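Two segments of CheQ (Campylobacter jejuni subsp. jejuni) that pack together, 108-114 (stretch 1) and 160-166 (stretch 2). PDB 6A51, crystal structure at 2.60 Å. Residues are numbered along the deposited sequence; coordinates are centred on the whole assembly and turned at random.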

# COMPACT_ATOMS: atom_id res chain seq x y z
N SER A 108 -15.13 0.08 11.56
CA SER A 108 -15.35 1.04 10.49
C SER A 108 -16.04 0.36 9.32
O SER A 108 -15.72 -0.79 8.98
CB SER A 108 -14.01 1.64 10.06
OG SER A 108 -14.10 2.29 8.80
N SER A 109 -17.01 1.04 8.71
CA SER A 109 -17.60 0.48 7.49
C SER A 109 -16.58 0.41 6.36
O SER A 109 -16.58 -0.55 5.57
CB SER A 109 -18.82 1.28 7.04
OG SER A 109 -19.86 1.30 8.01
N ILE A 110 -15.68 1.40 6.27
CA ILE A 110 -14.62 1.37 5.28
C ILE A 110 -13.75 0.13 5.44
O ILE A 110 -13.42 -0.55 4.46
CB ILE A 110 -13.78 2.66 5.36
CG1 ILE A 110 -14.56 3.81 4.77
CG2 ILE A 110 -12.50 2.51 4.57
CD1 ILE A 110 -14.62 3.72 3.29
N TYR A 111 -13.36 -0.19 6.68
CA TYR A 111 -12.46 -1.32 6.90
C TYR A 111 -12.98 -2.55 6.17
O TYR A 111 -12.22 -3.34 5.60
CB TYR A 111 -12.34 -1.62 8.40
CG TYR A 111 -11.44 -2.79 8.72
CD1 TYR A 111 -11.88 -4.11 8.57
CD2 TYR A 111 -10.15 -2.58 9.20
CE1 TYR A 111 -11.05 -5.17 8.86
CE2 TYR A 111 -9.32 -3.64 9.50
CZ TYR A 111 -9.78 -4.93 9.32
OH TYR A 111 -8.97 -6.00 9.61
N LYS A 112 -14.27 -2.69 6.15
CA LYS A 112 -14.90 -3.88 5.66
C LYS A 112 -14.92 -3.97 4.15
O LYS A 112 -14.94 -5.08 3.60
CB LYS A 112 -16.30 -3.89 6.26
CG LYS A 112 -17.31 -4.40 5.37
CD LYS A 112 -17.57 -5.77 5.91
CE LYS A 112 -18.81 -6.37 5.32
NZ LYS A 112 -18.92 -7.84 5.58
N LEU A 113 -14.88 -2.84 3.45
CA LEU A 113 -14.73 -2.79 2.00
C LEU A 113 -13.32 -3.11 1.51
O LEU A 113 -13.12 -3.22 0.29
CB LEU A 113 -15.10 -1.40 1.50
CG LEU A 113 -16.49 -0.91 1.86
CD1 LEU A 113 -16.63 0.50 1.39
CD2 LEU A 113 -17.56 -1.79 1.19
N LEU A 114 -12.34 -3.23 2.41
CA LEU A 114 -10.94 -3.29 2.01
C LEU A 114 -10.31 -4.64 2.34
O LEU A 114 -10.54 -5.21 3.41
CB LEU A 114 -10.14 -2.21 2.73
CG LEU A 114 -10.49 -0.77 2.44
CD1 LEU A 114 -9.60 0.07 3.31
CD2 LEU A 114 -10.24 -0.52 0.95
N LYS A 160 -20.55 7.26 -3.45
CA LYS A 160 -20.85 7.09 -2.04
C LYS A 160 -20.80 5.60 -1.70
O LYS A 160 -21.54 4.81 -2.29
CB LYS A 160 -22.21 7.72 -1.70
CG LYS A 160 -22.53 7.66 -0.21
CD LYS A 160 -23.62 8.62 0.25
CE LYS A 160 -23.86 8.46 1.75
NZ LYS A 160 -25.08 9.15 2.31
N ILE A 161 -19.91 5.22 -0.78
CA ILE A 161 -19.61 3.82 -0.52
C ILE A 161 -20.04 3.36 0.86
O ILE A 161 -19.88 2.18 1.18
CB ILE A 161 -18.11 3.54 -0.72
CG1 ILE A 161 -17.31 4.37 0.28
CG2 ILE A 161 -17.70 3.84 -2.16
CD1 ILE A 161 -15.81 4.21 0.08
N THR A 162 -20.59 4.26 1.67
CA THR A 162 -20.89 4.03 3.08
C THR A 162 -22.00 5.00 3.43
O THR A 162 -22.20 6.01 2.75
CB THR A 162 -19.64 4.25 3.94
OG1 THR A 162 -18.89 3.04 3.98
CG2 THR A 162 -19.95 4.75 5.34
N GLU A 163 -22.76 4.67 4.47
CA GLU A 163 -23.75 5.59 5.02
C GLU A 163 -23.22 7.02 5.07
O GLU A 163 -23.96 7.97 4.79
CB GLU A 163 -24.17 5.13 6.41
CG GLU A 163 -25.61 5.41 6.74
CD GLU A 163 -26.26 4.28 7.53
OE1 GLU A 163 -27.31 3.75 7.05
OE2 GLU A 163 -25.74 3.92 8.61
N SER A 164 -21.93 7.18 5.36
CA SER A 164 -21.33 8.49 5.59
C SER A 164 -20.10 8.83 4.74
O SER A 164 -19.65 9.99 4.80
CB SER A 164 -20.92 8.60 7.06
OG SER A 164 -19.98 7.58 7.35
N MET A 165 -19.51 7.90 3.99
CA MET A 165 -18.24 8.18 3.31
C MET A 165 -18.43 8.28 1.81
O MET A 165 -19.18 7.51 1.20
CB MET A 165 -17.18 7.11 3.60
CG MET A 165 -16.86 6.91 5.06
SD MET A 165 -16.13 8.37 5.83
CE MET A 165 -14.46 8.36 5.23
N CYS A 166 -17.72 9.23 1.21
CA CYS A 166 -17.72 9.49 -0.22
C CYS A 166 -16.31 9.38 -0.76
O CYS A 166 -15.32 9.47 -0.02
CB CYS A 166 -18.28 10.89 -0.51
SG CYS A 166 -20.08 10.96 -0.45

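The two segments, at least 48 residues apart in sequence wherever they touch, meet through a small, mainly apolar contact that buries 235 Å² in total. Stretch 1 forms a short, weakly bonded helix over about residues 109-113, whereas stretch 2 is largely a turn that leads into a strand at Met165 and Cys166. The nearest CA atoms across the stretches are those of Ser109 and Thr162, 6.5 Å apart. No hydrogen bond crosses between the stretches, and van der Waals contacts account for the association.

Apolar contacts centre on Ile110, which gives up more surface to the other stretch than any other residue, 57 Å². Its CA-to-CB bond points sideways, but with both chi angles in the m well the end of the side chain comes nearer to stretch 2. There Ile110 CD1 reaches Ile161 CD1 at 3.5 Å, a tight methyl-to-methyl contact. Ile161, with chi1 p and chi2 t, extends its CD1 to meet it. Ile110 also packs against Met165, with Ile110 CG1 3.9 Å from Met165 CG; the all-m methionine directs its CA-to-CB bond toward the helix, and both residues are buried. One helix turn on from Ile110, Leu113 adds a further contact: its CD1 lies 4.0 Å from Ile161 CB. These pairings gain from the removal of hydrocarbon surface from water and from van der Waals attraction, neither of which requires a particular bonding direction.

Contacts between carbon and oxygen fill the remainder of the interface. Thr162 points toward stretch 1 and places its OG1 3.5 Å from Ser109 CB, a van der Waals approach beside the closest pair of CA atoms. Leu113 CD1 likewise rests 3.7 Å from Ile161 O, so this leucine methyl touches both the side chain and the backbone of Ile161. A methyl or methylene group offers no strongly polar hydrogen to such an oxygen, and the hydroxyl of Thr162 instead makes a weak hydrogen bond within its own stretch, from Thr162 OG1 to Ile161 O at 3.1 Å.

Further hydrogen bonds lie within each segment. Ser108 occupies the N-cap position, where its OG accepts a weak capping bond from Tyr111 N at 3.3 Å, serving an amide that lacks a helical carbonyl partner at the start of the helix. Farther along, Lys112 N donates to Ser109 O at 3.2 Å and Leu113 N donates weakly to Ile110 O at 2.9 Å. Ile110 and Leu113, three residues apart, both touch Ile161. In stretch 2, Ile161 N donates to Met165 O at 3.1 Å, linking two residues that both pack against Ile110. A weak bond from Lys160 NZ to Glu163 O, 3.0 Å long, also spans this turn.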